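Long-range contact in molinate hydrolase (Gulosibacter molinativorax, PDB 4UB9), which hydrolyses the thiocarbamate herbicide molinate and is a zinc-binding member of the amidohydrolase family: residues V449-P454 against T463-V468. Sequence-based numbering, arbitrary orientation.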
# COMPACT_ATOMS: atom_id res chain seq x y z
N VAL A 449 3.76 -24.95 43.46
CA VAL A 449 4.29 -26.26 43.74
C VAL A 449 4.42 -27.02 42.45
O VAL A 449 3.44 -27.14 41.71
CB VAL A 449 3.35 -27.04 44.70
CG1 VAL A 449 3.91 -28.43 44.97
CG2 VAL A 449 3.16 -26.28 46.01
N LEU A 450 5.62 -27.53 42.19
CA LEU A 450 5.91 -28.33 41.01
C LEU A 450 6.14 -29.80 41.35
O LEU A 450 6.64 -30.13 42.41
CB LEU A 450 7.16 -27.84 40.33
CG LEU A 450 7.29 -26.35 40.06
CD1 LEU A 450 8.66 -26.07 39.46
CD2 LEU A 450 6.22 -25.90 39.11
N ASP A 451 5.83 -30.66 40.40
CA ASP A 451 5.99 -32.12 40.57
C ASP A 451 7.35 -32.64 40.23
O ASP A 451 7.70 -33.73 40.61
CB ASP A 451 5.03 -32.87 39.65
CG ASP A 451 3.63 -32.80 40.13
OD1 ASP A 451 3.42 -32.39 41.28
OD2 ASP A 451 2.72 -33.09 39.33
N GLN A 452 8.08 -31.88 39.43
CA GLN A 452 9.42 -32.28 39.09
C GLN A 452 10.40 -31.17 39.30
O GLN A 452 10.02 -30.04 39.55
CB GLN A 452 9.46 -32.79 37.68
CG GLN A 452 8.77 -34.13 37.60
CD GLN A 452 8.62 -34.57 36.17
OE1 GLN A 452 9.60 -34.89 35.50
NE2 GLN A 452 7.39 -34.62 35.71
N ASP A 453 11.68 -31.54 39.22
CA ASP A 453 12.78 -30.70 39.65
C ASP A 453 13.22 -29.71 38.56
O ASP A 453 13.86 -30.08 37.57
CB ASP A 453 13.98 -31.56 40.05
CG ASP A 453 15.12 -30.75 40.69
OD1 ASP A 453 14.93 -29.57 41.07
OD2 ASP A 453 16.21 -31.31 40.83
N PRO A 454 12.94 -28.43 38.78
CA PRO A 454 13.31 -27.41 37.80
C PRO A 454 14.81 -27.19 37.67
O PRO A 454 15.27 -26.77 36.62
CB PRO A 454 12.63 -26.16 38.33
CG PRO A 454 12.41 -26.39 39.79
CD PRO A 454 12.28 -27.86 39.97
N THR A 463 5.63 -28.17 35.32
CA THR A 463 4.97 -29.30 36.01
C THR A 463 4.17 -28.82 37.22
O THR A 463 4.18 -29.46 38.28
CB THR A 463 5.96 -30.41 36.43
OG1 THR A 463 6.85 -29.89 37.42
CG2 THR A 463 6.74 -30.91 35.25
N LEU A 464 3.41 -27.75 37.03
CA LEU A 464 2.62 -27.15 38.12
C LEU A 464 1.53 -28.06 38.68
O LEU A 464 0.72 -28.53 37.94
CB LEU A 464 1.90 -25.90 37.65
CG LEU A 464 2.72 -24.64 37.53
CD1 LEU A 464 1.92 -23.61 36.73
CD2 LEU A 464 3.04 -24.10 38.92
N SER A 465 1.53 -28.24 39.99
CA SER A 465 0.51 -29.01 40.71
C SER A 465 -0.40 -28.14 41.49
O SER A 465 -1.55 -28.45 41.63
CB SER A 465 1.13 -29.91 41.79
OG SER A 465 1.88 -30.93 41.21
N HIS A 466 0.16 -27.07 42.07
CA HIS A 466 -0.62 -26.17 42.92
C HIS A 466 -0.19 -24.74 42.72
O HIS A 466 0.98 -24.44 42.51
CB HIS A 466 -0.47 -26.53 44.39
CG HIS A 466 -0.90 -27.93 44.70
ND1 HIS A 466 -2.18 -28.24 45.12
CD2 HIS A 466 -0.24 -29.11 44.59
CE1 HIS A 466 -2.28 -29.55 45.27
NE2 HIS A 466 -1.13 -30.10 44.94
N VAL A 467 -1.17 -23.85 42.85
CA VAL A 467 -0.93 -22.41 42.76
C VAL A 467 -1.64 -21.73 43.90
O VAL A 467 -2.83 -21.91 44.09
CB VAL A 467 -1.42 -21.81 41.43
CG1 VAL A 467 -1.20 -20.31 41.42
CG2 VAL A 467 -0.71 -22.45 40.23
N VAL A 468 -0.90 -20.91 44.62
CA VAL A 468 -1.42 -20.24 45.80
C VAL A 468 -1.10 -18.75 45.73
O VAL A 468 0.06 -18.35 45.49
CB VAL A 468 -0.79 -20.79 47.08
CG1 VAL A 468 -1.28 -20.02 48.31
CG2 VAL A 468 -1.11 -22.26 47.22
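Two antiparallel strands, 447-450 and 464-469, meet here through a classic beta bulge, a clear case of how an extra residue in one strand is absorbed by letting one carbonyl oxygen accept two successive amides. The carbonyl of Val449 takes both amides of the bulge: Ser465 N lies 2.8 Å from Val449 O, nearly along the C=O axis, and His466 N adds a weak bond to the same oxygen. Val449 N returns a bond of 3.0 Å to His466 O, standing above that carbonyl's plane. The register then slips by one residue, so that Leu450 pairs with Leu464. Strand 447-450 also runs antiparallel to strand 88-95, Leu450 bonding through its backbone to Trp88, which sets the bulged pair in a mixed sheet away from the zinc site.

Where the first strand ends, Thr463 receives the turning chain. Its carbonyl oxygen accepts Asp451 N at 2.9 Å. With chi1 at 65°, OG1 sits between its own backbone N and carbonyl carbon, and from there it takes the amide of Gln452, Gln452 N to Thr463 OG1 being 3.1 Å, with a weaker bond from Asp451 N. The hydroxyl is also bonded to Asn460 O, in the connecting loop. An alanine here lacks OG1, and losing the acceptor for Gln452 N and the tie to Asn460 O is likely to loosen the turn after Leu450, though the backbone bond from Asp451 N could remain.

Lys87 NZ serves both Asp451 and Ser465, with a salt bridge to Asp451 OD1 and a hydrogen bond to Ser465 OG.

Packing divides between the two faces of the sheet. On one, Val449 and His466 lie side by side, Val449 CB at the edge of the imidazole, whose ND1 is bonded to Glu473. On the other, Leu450 crosses Leu464 obliquely, and Leu450 CD2 meets Leu464 CD2 at 3.7 Å.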